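Local atomic coordinates of glycoside hydrolase family protein (Novosphingobium sp. PP1Y, PDB entry 6Q2F), a protein that probably hydrolyses alpha-L-rhamnosides, releasing terminal rhamnose from glycosylated substrates, as an alpha-L-rhamnosidase of the glycoside hydrolases. Residues Val398-Asn403 against Gly541-Ser546; Leu517-Arg522 against Ala558-Ser563. One frame throughout, in Å; residues are numbered along the deposited sequence.

Contact 1: residues Val398-Asn403 against Gly541-Ser546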
loop_
_atom_site.group_PDB
_atom_site.type_symbol
_atom_site.label_atom_id
_atom_site.label_comp_id
_atom_site.label_asym_id
_atom_site.label_seq_id
_atom_site.Cartn_x
_atom_site.Cartn_y
_atom_site.Cartn_z
ATOM N N VAL A 398 26.899 1.654 1.427
ATOM C CA VAL A 398 28.248 1.485 0.890
ATOM C C VAL A 398 29.224 1.326 2.049
ATOM O O VAL A 398 29.262 2.152 2.971
ATOM C CB VAL A 398 28.636 2.666 -0.015
ATOM C CG1 VAL A 398 29.930 2.357 -0.752
ATOM C CG2 VAL A 398 27.505 2.968 -0.994
ATOM N N GLY A 399 30.004 0.259 2.009
ATOM C CA GLY A 399 30.932 -0.023 3.079
ATOM C C GLY A 399 32.227 0.735 2.918
ATOM O O GLY A 399 32.509 1.368 1.886
ATOM N N PRO A 400 33.054 0.683 3.958
ATOM C CA PRO A 400 34.403 1.229 3.836
ATOM C C PRO A 400 35.191 0.412 2.830
ATOM O O PRO A 400 34.913 -0.766 2.591
ATOM C CB PRO A 400 34.975 1.084 5.249
ATOM C CG PRO A 400 34.269 -0.103 5.793
ATOM C CD PRO A 400 32.869 -0.048 5.223
ATOM N N HIS A 401 36.175 1.057 2.213
ATOM C CA HIS A 401 36.959 0.416 1.172
ATOM C C HIS A 401 38.256 -0.185 1.706
ATOM O O HIS A 401 39.223 -0.328 0.950
ATOM C CB HIS A 401 37.234 1.417 0.053
ATOM C CG HIS A 401 35.989 2.023 -0.521
ATOM N ND1 HIS A 401 34.909 1.261 -0.917
ATOM C CD2 HIS A 401 35.646 3.313 -0.759
ATOM C CE1 HIS A 401 33.956 2.054 -1.377
ATOM N NE2 HIS A 401 34.379 3.303 -1.294
ATOM N N ASP A 402 38.279 -0.578 2.981
ATOM C CA ASP A 402 39.496 -0.949 3.702
ATOM C C ASP A 402 40.109 -2.281 3.269
ATOM O O ASP A 402 41.145 -2.654 3.828
ATOM C CB ASP A 402 39.208 -0.988 5.204
ATOM C CG ASP A 402 37.953 -1.777 5.540
ATOM O OD1 ASP A 402 37.418 -2.480 4.657
ATOM O OD2 ASP A 402 37.508 -1.702 6.704
ATOM N N ASN A 403 39.508 -3.012 2.331
ATOM C CA ASN A 403 40.104 -4.233 1.771
ATOM C C ASN A 403 40.372 -5.302 2.831
ATOM O O ASN A 403 41.305 -6.097 2.697
ATOM C CB ASN A 403 41.393 -3.917 1.007
ATOM C CG ASN A 403 41.152 -3.018 -0.191
ATOM O OD1 ASN A 403 41.641 -1.886 -0.244
ATOM N ND2 ASN A 403 40.392 -3.520 -1.162
ATOM N N GLY A 541 34.627 -13.790 5.249
ATOM C CA GLY A 541 35.180 -13.465 3.943
ATOM C C GLY A 541 35.306 -11.960 3.778
ATOM O O GLY A 541 35.445 -11.207 4.751
ATOM N N THR A 542 35.256 -11.510 2.529
ATOM C CA THR A 542 35.327 -10.081 2.259
ATOM C C THR A 542 34.022 -9.408 2.660
ATOM O O THR A 542 32.984 -10.057 2.816
ATOM C CB THR A 542 35.602 -9.827 0.779
ATOM O OG1 THR A 542 34.454 -10.215 0.019
ATOM C CG2 THR A 542 36.807 -10.663 0.308
ATOM N N ARG A 543 34.075 -8.082 2.820
ATOM C CA ARG A 543 32.852 -7.333 3.104
ATOM C C ARG A 543 31.797 -7.587 2.044
ATOM O O ARG A 543 30.601 -7.671 2.350
ATOM C CB ARG A 543 33.139 -5.831 3.199
ATOM C CG ARG A 543 33.966 -5.399 4.399
ATOM C CD ARG A 543 33.948 -3.873 4.530
ATOM N NE ARG A 543 34.799 -3.416 5.623
ATOM C CZ ARG A 543 34.440 -3.441 6.900
ATOM N NH1 ARG A 543 33.239 -3.897 7.241
ATOM N NH2 ARG A 543 35.281 -3.016 7.838
ATOM N N GLU A 544 32.220 -7.704 0.785
ATOM C CA GLU A 544 31.264 -7.906 -0.295
ATOM C C GLU A 544 30.595 -9.270 -0.185
ATOM O O GLU A 544 29.381 -9.390 -0.376
ATOM C CB GLU A 544 31.956 -7.732 -1.649
ATOM C CG GLU A 544 31.017 -7.809 -2.872
ATOM C CD GLU A 544 29.878 -6.784 -2.854
ATOM O OE1 GLU A 544 30.034 -5.693 -2.264
ATOM O OE2 GLU A 544 28.814 -7.076 -3.439
ATOM N N GLN A 545 31.370 -10.312 0.133
ATOM C CA GLN A 545 30.797 -11.644 0.301
ATOM C C GLN A 545 29.794 -11.685 1.448
ATOM O O GLN A 545 28.736 -12.314 1.339
ATOM C CB GLN A 545 31.907 -12.658 0.543
ATOM C CG GLN A 545 32.740 -13.010 -0.661
ATOM C CD GLN A 545 33.933 -13.866 -0.241
ATOM O OE1 GLN A 545 34.680 -13.499 0.663
ATOM N NE2 GLN A 545 34.084 -15.029 -0.866
ATOM N N SER A 546 30.120 -11.049 2.574
ATOM C CA SER A 546 29.168 -11.028 3.679
ATOM C C SER A 546 27.952 -10.197 3.315
ATOM O O SER A 546 26.823 -10.566 3.648
ATOM C CB SER A 546 29.828 -10.507 4.955
ATOM O OG SER A 546 30.494 -11.565 5.630
#
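R543 reaches out from the first turn of helix 543-575 and meets D402 and P400 in the loop 398-403. From CB, which points toward the loop, the side chain runs extended from CG to NE, which carries the guanidinium well clear of its helix. CD comes first, 3.7 Å from OD1 of D402, a plain contact. At NE the bonding starts: its N-H goes almost straight to D402 OD1, with NE to OD1 2.9 Å. Beyond CZ, NH2 of R543 donates to D402 OD2 at 2.8 Å. This is a side-on, two-pronged salt bridge, one nitrogen to each oxygen; both oxygens use their syn lone pairs, and the two flat groups lie only 17° from coplanar. With CG of D402 lying between the backbone N and the carbonyl carbon (chi1 49°), the carboxylate turns to R543. P400 comes in over one face of the guanidinium, its CG 3.4 Å from R543 NE, so the group is gripped at an edge and covered on a face. NH2 also binds OG of S319 and NH1 binds the carbonyl of L378, which should fix the rotation of the guanidinium. At the root of the arm, T542 is the N-cap and makes a capping box with Q545: T542 OG1 accepts from Q545 N at 3.1 Å, and T542 N donates back to Q545 OE1 at 2.8 Å. The contact lies at the surface, where helix 543-575, between barrel strands 497-502 and 579-582, starts against the loop between helix 382-385 and strand 413-414, with S319 coming from strand 316-325.

Contact 2: residues Leu517-Arg522 against Ala558-Ser563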
loop_
_atom_site.group_PDB
_atom_site.type_symbol
_atom_site.label_atom_id
_atom_site.label_comp_id
_atom_site.label_asym_id
_atom_site.label_seq_id
_atom_site.Cartn_x
_atom_site.Cartn_y
_atom_site.Cartn_z
ATOM N N LEU A 517 17.606 -22.867 7.362
ATOM C CA LEU A 517 18.802 -23.380 6.692
ATOM C C LEU A 517 18.440 -24.205 5.459
ATOM O O LEU A 517 19.041 -24.035 4.394
ATOM C CB LEU A 517 19.662 -24.197 7.666
ATOM C CG LEU A 517 20.213 -23.366 8.825
ATOM C CD1 LEU A 517 21.158 -24.193 9.700
ATOM C CD2 LEU A 517 20.919 -22.108 8.304
ATOM N N GLU A 518 17.444 -25.089 5.576
ATOM C CA GLU A 518 16.986 -25.840 4.406
ATOM C C GLU A 518 16.386 -24.912 3.359
ATOM O O GLU A 518 16.629 -25.085 2.159
ATOM C CB GLU A 518 15.937 -26.887 4.789
ATOM C CG GLU A 518 16.352 -27.934 5.806
ATOM C CD GLU A 518 15.130 -28.568 6.468
ATOM O OE1 GLU A 518 14.354 -29.257 5.767
ATOM O OE2 GLU A 518 14.928 -28.343 7.681
ATOM N N GLN A 519 15.566 -23.945 3.789
ATOM C CA GLN A 519 14.958 -23.024 2.833
ATOM C C GLN A 519 16.030 -22.237 2.105
ATOM O O GLN A 519 15.952 -22.050 0.889
ATOM C CB GLN A 519 13.984 -22.061 3.528
ATOM C CG GLN A 519 12.827 -22.717 4.278
ATOM C CD GLN A 519 11.775 -23.295 3.346
ATOM O OE1 GLN A 519 11.999 -23.438 2.149
ATOM N NE2 GLN A 519 10.622 -23.657 3.902
ATOM N N PHE A 520 17.029 -21.745 2.834
ATOM C CA PHE A 520 18.097 -20.980 2.199
ATOM C C PHE A 520 18.834 -21.837 1.177
ATOM O O PHE A 520 19.086 -21.403 0.050
ATOM C CB PHE A 520 19.049 -20.453 3.273
ATOM C CG PHE A 520 20.154 -19.580 2.749
ATOM C CD1 PHE A 520 21.254 -20.137 2.103
ATOM C CD2 PHE A 520 20.117 -18.208 2.942
ATOM C CE1 PHE A 520 22.280 -19.341 1.647
ATOM C CE2 PHE A 520 21.138 -17.403 2.479
ATOM C CZ PHE A 520 22.230 -17.976 1.835
ATOM N N GLN A 521 19.190 -23.069 1.562
ATOM C CA GLN A 521 19.866 -23.969 0.638
ATOM C C GLN A 521 19.024 -24.210 -0.609
ATOM O O GLN A 521 19.537 -24.173 -1.734
ATOM C CB GLN A 521 20.176 -25.293 1.337
ATOM C CG GLN A 521 20.709 -26.343 0.398
ATOM C CD GLN A 521 22.171 -26.141 0.123
ATOM O OE1 GLN A 521 22.971 -26.027 1.047
ATOM N NE2 GLN A 521 22.531 -26.079 -1.146
ATOM N N ARG A 522 17.728 -24.457 -0.434
ATOM C CA ARG A 522 16.903 -24.786 -1.589
ATOM C C ARG A 522 16.718 -23.571 -2.496
ATOM O O ARG A 522 16.690 -23.706 -3.723
ATOM C CB ARG A 522 15.548 -25.330 -1.135
ATOM C CG ARG A 522 14.429 -25.247 -2.217
ATOM C CD ARG A 522 13.067 -25.683 -1.665
ATOM N NE ARG A 522 12.437 -24.655 -0.822
ATOM C CZ ARG A 522 11.688 -23.653 -1.284
ATOM N NH1 ARG A 522 11.484 -23.518 -2.593
ATOM N NH2 ARG A 522 11.165 -22.767 -0.440
ATOM N N ALA A 558 12.131 -12.887 2.253
ATOM C CA ALA A 558 11.120 -12.346 1.344
ATOM C C ALA A 558 10.453 -13.460 0.553
ATOM O O ALA A 558 9.231 -13.458 0.393
ATOM C CB ALA A 558 11.747 -11.316 0.409
ATOM N N ASP A 559 11.238 -14.438 0.075
ATOM C CA ASP A 559 10.661 -15.570 -0.651
ATOM C C ASP A 559 9.676 -16.336 0.222
ATOM O O ASP A 559 8.609 -16.759 -0.238
ATOM C CB ASP A 559 11.769 -16.522 -1.131
ATOM C CG ASP A 559 12.596 -15.956 -2.298
ATOM O OD1 ASP A 559 12.105 -15.052 -3.028
ATOM O OD2 ASP A 559 13.739 -16.434 -2.476
ATOM N N LEU A 560 10.037 -16.561 1.485
ATOM C CA LEU A 560 9.188 -17.379 2.342
ATOM C C LEU A 560 7.921 -16.626 2.749
ATOM O O LEU A 560 6.848 -17.224 2.849
ATOM C CB LEU A 560 9.981 -17.863 3.560
ATOM C CG LEU A 560 11.192 -18.783 3.280
ATOM C CD1 LEU A 560 11.981 -19.071 4.545
ATOM C CD2 LEU A 560 10.773 -20.090 2.623
ATOM N N LEU A 561 8.021 -15.312 2.952
ATOM C CA LEU A 561 6.820 -14.511 3.201
ATOM C C LEU A 561 5.784 -14.757 2.109
ATOM O O LEU A 561 4.630 -15.096 2.387
ATOM C CB LEU A 561 7.185 -13.025 3.270
ATOM C CG LEU A 561 5.993 -12.128 3.549
ATOM C CD1 LEU A 561 5.423 -12.405 4.949
ATOM C CD2 LEU A 561 6.392 -10.638 3.438
ATOM N N ALA A 562 6.215 -14.656 0.845
ATOM C CA ALA A 562 5.293 -14.804 -0.276
ATOM C C ALA A 562 4.757 -16.223 -0.377
ATOM O O ALA A 562 3.561 -16.428 -0.600
ATOM C CB ALA A 562 5.988 -14.399 -1.578
ATOM N N SER A 563 5.623 -17.220 -0.231
ATOM C CA SER A 563 5.137 -18.586 -0.403
ATOM C C SER A 563 4.527 -19.156 0.872
ATOM O O SER A 563 3.449 -19.755 0.826
ATOM C CB SER A 563 6.268 -19.503 -0.893
ATOM O OG SER A 563 7.234 -19.695 0.122
HETATM O O HOH W 1 9.659 -20.070 -1.085
#
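OE1 of Q519 is gripped twice by R522, three residues on in the same helix, and the amide carrying it rests against L560 of the facing helix. R522 NH2 donates to Q519 OE1 at 2.8 Å, and R522 NE adds a longer, more bent bond (138°) to the same oxygen, which lies in the guanidinium plane. A bend at chi3 of R522 (77°) turns the group back to reach it. Across the interface, L560 does the touching with both methyls: CD1 sits against Q519 CB at 3.7 Å, while CD2 lies 3.4 Å from Q519 CD. CD2 of L560 also approaches the guanidinium edge, 4.1 Å from R522 NH2. Farther along, one water accepts from R522 NH2 and donates to S563 OG at 2.7 Å, bridging the two helices. L560 also packs on M516 and L523, and a salt bridge from D559 to R524 ties the same pair of helices just beyond residues 517-522. Between the two segments themselves there is no direct hydrogen bond, and apolar contact and one water join them; the R522 bonds, made within one helix, probably steady the Q519 amide against the leucine.

From the N terminus, the chain first passes 398-403, then 517-522, then 541-546 and finally 558-563, so the two contacts cross. Contact 1 closes a loop of 137 intervening residues, which contains helix 516-524 and strand 497-502. That strand is one of eight parallel strands that close on themselves as in a (beta/alpha)8 barrel, and helix 543-575 lies between it and the next barrel strand, 579-582. Contact 2 closes a shorter loop, 35 residues from helix 516-524 back onto helix 543-575. Their centres are 25 Å apart and they do not touch. Together they tie this barrel helix to the 398-403 loop at its start and to helix 516-524 further along.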